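Lmo0488 protein (Listeria monocytogenes serovar 1/2a, PDB 5TED) is QuiR, a LysR-type transcriptional regulator whose effector-binding domain, the part described here, binds shikimate, the inducer of transcription of protocatechuate biosynthesis genes. Local coordinates at residues 26-29 and 30-33; 195-198 and 199-203. All blocks are in the same frame, centred on the assembly; numbering follows the deposited sequence.

Contact 1. Residues 26-29 and 30-33; sequences TKVE and SHKD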
ATOM      1  N   THR A  26       4.339  -1.571 -23.802  1.00 18.27           N
ATOM      2  CA  THR A  26       3.269  -2.283 -24.493  1.00 19.18           C
ATOM      3  C   THR A  26       2.804  -1.583 -25.759  1.00 22.56           C
ATOM      4  O   THR A  26       1.991  -2.157 -26.503  1.00 19.20           O
ATOM      5  CB  THR A  26       2.085  -2.495 -23.533  1.00 16.88           C
ATOM      6  OG1 THR A  26       2.546  -3.216 -22.380  1.00 20.56           O
ATOM      7  CG2 THR A  26       0.976  -3.329 -24.198  1.00 28.95           C
ATOM      8  N   LYS A  27       3.283  -0.363 -26.027  1.00 19.24           N
ATOM      9  CA  LYS A  27       2.954   0.280 -27.292  1.00 22.03           C
ATOM     10  C   LYS A  27       3.586  -0.449 -28.463  1.00 23.01           C
ATOM     11  O   LYS A  27       3.046  -0.417 -29.575  1.00 25.06           O
ATOM     12  CB  LYS A  27       3.470   1.719 -27.315  1.00 19.03           C
ATOM     13  CG  LYS A  27       2.865   2.640 -26.316  1.00 26.86           C
ATOM     14  CD  LYS A  27       3.762   3.839 -26.075  1.00 27.70           C
ATOM     15  CE  LYS A  27       3.788   4.788 -27.245  1.00 29.09           C
ATOM     16  NZ  LYS A  27       4.638   5.966 -26.901  1.00 28.38           N
ATOM     17  N   VAL A  28       4.710  -1.127 -28.227  1.00 18.39           N
ATOM     18  CA  VAL A  28       5.415  -1.841 -29.293  1.00 29.26           C
ATOM     19  C   VAL A  28       4.627  -3.068 -29.727  1.00 31.52           C
ATOM     20  O   VAL A  28       4.167  -3.860 -28.894  1.00 24.09           O
ATOM     21  CB  VAL A  28       6.832  -2.228 -28.840  1.00 27.45           C
ATOM     22  CG1 VAL A  28       7.602  -2.847 -29.983  1.00 32.06           C
ATOM     23  CG2 VAL A  28       7.569  -1.016 -28.300  1.00 33.21           C
ATOM     24  N   GLU A  29       4.494  -3.246 -31.048  1.00 24.04           N
ATOM     25  CA  GLU A  29       3.675  -4.335 -31.572  1.00 28.10           C
ATOM     26  C   GLU A  29       4.140  -5.693 -31.052  1.00 25.72           C
ATOM     27  O   GLU A  29       3.317  -6.536 -30.687  1.00 22.20           O
ATOM     28  CB  GLU A  29       3.703  -4.321 -33.104  1.00 41.93           C
ATOM     29  CG  GLU A  29       2.911  -5.448 -33.746  1.00 49.75           C
ATOM     30  CD  GLU A  29       1.420  -5.305 -33.502  1.00 65.58           C
ATOM     31  OE1 GLU A  29       0.956  -4.153 -33.351  1.00 69.20           O
ATOM     32  OE2 GLU A  29       0.714  -6.338 -33.443  1.00 73.12           O
ATOM     33  N   SER A  30       5.458  -5.926 -31.020  1.00 20.37           N
ATOM     34  CA  SER A  30       6.010  -7.215 -30.594  1.00 25.43           C
ATOM     35  C   SER A  30       5.891  -7.454 -29.090  1.00 27.23           C
ATOM     36  O   SER A  30       6.320  -8.512 -28.612  1.00 29.61           O
ATOM     37  CB  SER A  30       7.475  -7.331 -31.025  1.00 26.86           C
ATOM     38  OG  SER A  30       8.310  -6.453 -30.295  1.00 35.62           O
ATOM     39  N   HIS A  31       5.361  -6.495 -28.336  1.00 23.85           N
ATOM     40  CA  HIS A  31       5.130  -6.650 -26.909  1.00 21.80           C
ATOM     41  C   HIS A  31       3.657  -6.778 -26.530  1.00 23.42           C
ATOM     42  O   HIS A  31       3.355  -7.027 -25.356  1.00 22.08           O
ATOM     43  CB  HIS A  31       5.731  -5.455 -26.166  1.00 15.08           C
ATOM     44  CG  HIS A  31       7.204  -5.290 -26.373  1.00 19.50           C
ATOM     45  ND1 HIS A  31       7.856  -4.095 -26.149  1.00 16.56           N
ATOM     46  CD2 HIS A  31       8.155  -6.173 -26.760  1.00 27.63           C
ATOM     47  CE1 HIS A  31       9.146  -4.249 -26.397  1.00 23.60           C
ATOM     48  NE2 HIS A  31       9.353  -5.499 -26.772  1.00 23.09           N
ATOM     49  N   LYS A  32       2.735  -6.618 -27.482  1.00 20.24           N
ATOM     50  CA  LYS A  32       1.311  -6.607 -27.155  1.00 20.15           C
ATOM     51  C   LYS A  32       0.866  -7.894 -26.465  1.00 23.11           C
ATOM     52  O   LYS A  32      -0.058  -7.867 -25.648  1.00 21.72           O
ATOM     53  CB  LYS A  32       0.477  -6.402 -28.414  1.00 31.16           C
ATOM     54  CG  LYS A  32       0.792  -5.138 -29.175  1.00 38.36           C
ATOM     55  CD  LYS A  32       0.044  -3.967 -28.618  1.00 36.04           C
ATOM     56  CE  LYS A  32       0.380  -2.706 -29.400  1.00 33.56           C
ATOM     57  NZ  LYS A  32      -0.121  -1.525 -28.693  1.00 20.71           N
ATOM     58  N   ASP A  33       1.455  -9.031 -26.821  1.00 19.27           N
ATOM     59  CA  ASP A  33       0.994 -10.315 -26.310  1.00 23.84           C
ATOM     60  C   ASP A  33       1.658 -10.715 -24.996  1.00 22.84           C
ATOM     61  O   ASP A  33       1.323 -11.769 -24.453  1.00 28.74           O
ATOM     62  CB  ASP A  33       1.235 -11.413 -27.345  1.00 25.65           C
ATOM     63  CG  ASP A  33       0.414 -11.214 -28.600  1.00 32.27           C
ATOM     64  OD1 ASP A  33      -0.583 -10.464 -28.545  1.00 33.23           O
ATOM     65  OD2 ASP A  33       0.769 -11.823 -29.631  1.00 34.86           O
TER
HETATM   66  O   HOH W   1       3.340  -5.527 -22.753  1.00 30.08           O
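Lys-32 folds back over the carbonyls of Thr-26, Lys-27 and Glu-29 in the loop that carries a beta-alpha-beta crossover from helix 17-26 into strand 35-41. The loop illustrates how a chain leaving a helix can turn by short backbone bonds and then be bridged by one long side chain. Two overlapping turns make the reversal: His-31 N donates to Val-28 O at 2.9 Å, and Lys-32 N to Glu-29 O at 3.3 Å. From this second turn the lysine sets out. Lys-32 CB rests near Glu-29 O, and Lys-32 CG comes closer to that oxygen, at 3.3 Å. A bend at chi2 (-85°) then swings the chain back toward Thr-26, bringing Lys-32 CD to 3.4 Å from Thr-26 O, while Lys-32 CE lies 3.5 Å from Lys-27 O. At the tip, Lys-32 NZ donates to Thr-26 O over 3.1 Å, in the carbonyl plane and on a lone pair, with a C=O...N angle of 141°; a second bond, to Lys-27 O, is weak. The ammonium group thus sits against two backbone carbonyls, whose partial negative charge would probably favour it. Val-28 stands next to His-31, with Val-28 CG1 over one face of the imidazole, 4.2 Å from its centroid, in a CH-pi contact. The ring is fixed further by a hydrogen bond from ND1 to Phe-25 O and by stacking on Phe-25. Thr-26 OG1, also bonded to Val-22 O, shares a water with His-31 O, to which the water donates at 3.0 Å.

Contact 2. Residues 195-198 and 199-203; sequences AFKD and FALRY
Phe-196 meets two side chains of the following turn, its CD1 lying 4.4 Å from Phe-199 CD2 and its CE2 the same distance from Ala-200 CB. Farther round the helix, Lys-197 and Leu-201 leave the backbone as neighbours, one turn apart, with CG of the lysine 4.2 Å from CD1 of the leucine. Arg-202 is bent at chi3 (-45°), which curls the guanidinium back so that Asp-198 O lies over one face of it, toward the rim, and Arg-202 NH1 comes within 3.7 Å of Asp-198 CB. The carboxylate is not in contact with it: Asp-198 OD1 instead forms a salt bridge with Lys-194 NZ. Beneath these pairs run the i to i+4 bonds of an amphipathic alpha helix, 191-208, such as Ala-200 N to Phe-196 O at 2.8 Å and Leu-201 N to Lys-197 O at 3.0 Å. One flank of this helix packs against the mixed sheet that holds strands 4-10 and 69-84 in the LysR substrate-binding domain, Phe-196 reaching Ile-5 and Leu-7, Ala-200 Leu-74, and Leu-201 Leu-72. Beyond CG, Lys-197 stays extended, which carries NZ to a salt bridge with Glu-70 and a hydrogen bond with Ser-183. Phe-199 turns to helix 17-26, touching Leu-21 and Asn-24.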
ATOM      1  N   ALA A 195      13.402  -8.516 -22.766  1.00 17.64           N
ATOM      2  CA  ALA A 195      12.964  -7.344 -23.505  1.00 21.59           C
ATOM      3  C   ALA A 195      12.520  -6.252 -22.548  1.00 19.57           C
ATOM      4  O   ALA A 195      12.870  -5.081 -22.730  1.00 19.80           O
ATOM      5  CB  ALA A 195      11.840  -7.708 -24.478  1.00 20.20           C
ATOM      6  N   PHE A 196      11.786  -6.622 -21.493  1.00 13.84           N
ATOM      7  CA  PHE A 196      11.340  -5.613 -20.546  1.00 12.20           C
ATOM      8  C   PHE A 196      12.493  -5.037 -19.729  1.00 21.90           C
ATOM      9  O   PHE A 196      12.527  -3.828 -19.471  1.00 19.27           O
ATOM     10  CB  PHE A 196      10.281  -6.177 -19.611  1.00 11.99           C
ATOM     11  CG  PHE A 196       9.733  -5.148 -18.671  1.00 11.52           C
ATOM     12  CD1 PHE A 196       8.826  -4.201 -19.129  1.00 15.45           C
ATOM     13  CD2 PHE A 196      10.141  -5.111 -17.341  1.00 16.04           C
ATOM     14  CE1 PHE A 196       8.315  -3.233 -18.282  1.00 10.93           C
ATOM     15  CE2 PHE A 196       9.632  -4.149 -16.475  1.00 17.09           C
ATOM     16  CZ  PHE A 196       8.726  -3.200 -16.951  1.00 11.86           C
ATOM     17  N   LYS A 197      13.418  -5.887 -19.277  1.00 24.25           N
ATOM     18  CA  LYS A 197      14.573  -5.391 -18.536  1.00 20.35           C
ATOM     19  C   LYS A 197      15.341  -4.359 -19.352  1.00 15.67           C
ATOM     20  O   LYS A 197      15.616  -3.254 -18.871  1.00 16.45           O
ATOM     21  CB  LYS A 197      15.488  -6.550 -18.140  1.00 15.66           C
ATOM     22  CG  LYS A 197      16.739  -6.132 -17.355  1.00 14.69           C
ATOM     23  CD  LYS A 197      17.683  -7.332 -17.161  1.00 21.32           C
ATOM     24  CE  LYS A 197      18.917  -6.950 -16.357  1.00 23.00           C
ATOM     25  NZ  LYS A 197      19.769  -8.154 -16.131  1.00 27.89           N
ATOM     26  N   ASP A 198      15.706  -4.709 -20.590  1.00 20.57           N
ATOM     27  CA  ASP A 198      16.455  -3.775 -21.428  1.00 24.01           C
ATOM     28  C   ASP A 198      15.665  -2.494 -21.679  1.00 15.91           C
ATOM     29  O   ASP A 198      16.218  -1.385 -21.613  1.00 19.96           O
ATOM     30  CB  ASP A 198      16.815  -4.432 -22.762  1.00 22.07           C
ATOM     31  CG  ASP A 198      17.821  -5.565 -22.614  1.00 30.36           C
ATOM     32  OD1 ASP A 198      18.441  -5.693 -21.535  1.00 34.72           O
ATOM     33  OD2 ASP A 198      18.008  -6.314 -23.597  1.00 35.24           O
ATOM     34  N   PHE A 199      14.376  -2.627 -21.981  1.00 16.07           N
ATOM     35  CA  PHE A 199      13.546  -1.448 -22.188  1.00 12.27           C
ATOM     36  C   PHE A 199      13.550  -0.545 -20.964  1.00 11.96           C
ATOM     37  O   PHE A 199      13.729   0.680 -21.075  1.00 12.59           O
ATOM     38  CB  PHE A 199      12.115  -1.854 -22.533  1.00 16.00           C
ATOM     39  CG  PHE A 199      11.136  -0.747 -22.326  1.00 22.29           C
ATOM     40  CD1 PHE A 199      10.910   0.180 -23.316  1.00 24.45           C
ATOM     41  CD2 PHE A 199      10.440  -0.645 -21.136  1.00 21.48           C
ATOM     42  CE1 PHE A 199      10.019   1.221 -23.114  1.00 26.33           C
ATOM     43  CE2 PHE A 199       9.546   0.380 -20.929  1.00 24.89           C
ATOM     44  CZ  PHE A 199       9.332   1.312 -21.920  1.00 23.30           C
ATOM     45  N   ALA A 200      13.332  -1.133 -19.783  1.00 14.95           N
ATOM     46  CA  ALA A 200      13.199  -0.332 -18.570  1.00 12.93           C
ATOM     47  C   ALA A 200      14.496   0.376 -18.215  1.00 15.77           C
ATOM     48  O   ALA A 200      14.475   1.540 -17.808  1.00 13.80           O
ATOM     49  CB  ALA A 200      12.751  -1.215 -17.412  1.00 16.54           C
ATOM     50  N   LEU A 201      15.637  -0.302 -18.358  1.00 12.13           N
ATOM     51  CA  LEU A 201      16.904   0.359 -18.042  1.00 18.72           C
ATOM     52  C   LEU A 201      17.180   1.524 -18.989  1.00 22.62           C
ATOM     53  O   LEU A 201      17.650   2.596 -18.561  1.00 15.74           O
ATOM     54  CB  LEU A 201      18.039  -0.665 -18.091  1.00 17.76           C
ATOM     55  CG  LEU A 201      18.009  -1.643 -16.906  1.00 24.59           C
ATOM     56  CD1 LEU A 201      19.097  -2.697 -17.018  1.00 23.25           C
ATOM     57  CD2 LEU A 201      18.141  -0.878 -15.593  1.00 26.21           C
ATOM     58  N   ARG A 202      16.922   1.324 -20.286  1.00 12.73           N
ATOM     59  CA  ARG A 202      17.071   2.406 -21.256  1.00 17.34           C
ATOM     60  C   ARG A 202      16.153   3.570 -20.916  1.00 15.57           C
ATOM     61  O   ARG A 202      16.559   4.738 -20.975  1.00 13.65           O
ATOM     62  CB  ARG A 202      16.772   1.906 -22.670  1.00 23.59           C
ATOM     63  CG  ARG A 202      17.888   1.129 -23.365  1.00 38.05           C
ATOM     64  CD  ARG A 202      17.617   0.987 -24.888  1.00 44.06           C
ATOM     65  NE  ARG A 202      16.238   0.595 -25.198  1.00 49.59           N
ATOM     66  CZ  ARG A 202      15.828  -0.665 -25.369  1.00 47.44           C
ATOM     67  NH1 ARG A 202      16.697  -1.671 -25.268  1.00 47.45           N
ATOM     68  NH2 ARG A 202      14.549  -0.926 -25.640  1.00 30.70           N
ATOM     69  N   TYR A 203      14.895   3.264 -20.588  1.00 17.15           N
ATOM     70  CA  TYR A 203      13.912   4.297 -20.267  1.00 13.38           C
ATOM     71  C   TYR A 203      14.320   5.080 -19.021  1.00 16.23           C
ATOM     72  O   TYR A 203      14.252   6.315 -18.997  1.00 17.41           O
ATOM     73  CB  TYR A 203      12.541   3.645 -20.052  1.00 16.55           C
ATOM     74  CG  TYR A 203      11.392   4.636 -20.111  1.00 14.87           C
ATOM     75  CD1 TYR A 203      10.973   5.325 -18.973  1.00 16.77           C
ATOM     76  CD2 TYR A 203      10.755   4.907 -21.321  1.00 16.79           C
ATOM     77  CE1 TYR A 203       9.938   6.240 -19.034  1.00 11.11           C
ATOM     78  CE2 TYR A 203       9.716   5.813 -21.400  1.00 12.56           C
ATOM     79  CZ  TYR A 203       9.310   6.485 -20.254  1.00 16.92           C
ATOM     80  OH  TYR A 203       8.273   7.414 -20.334  1.00 14.98           O
TER

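In the fold
Contacts 1 and 2 have centres about 14 Å apart and meet directly where His-31 NE2 packs 4.0 Å from Ala-195 CB. Phe-25, just ahead of residues 26-29, joins them more broadly: the partner of His-31 in contact 1, it also meets the rings of Phe-196, edge-to-face, and Phe-199. Contact 1 lies farther out, its centre about 27 Å from that of the chain against about 18 Å for contact 2, and there Thr-26 packs on Tyr-149 of the second subunit. Neither contact contributes a residue to the shikimate pocket. Strand 4-10, on which Phe-196 of contact 2 packs, ends at Ile-10, a residue of the pocket.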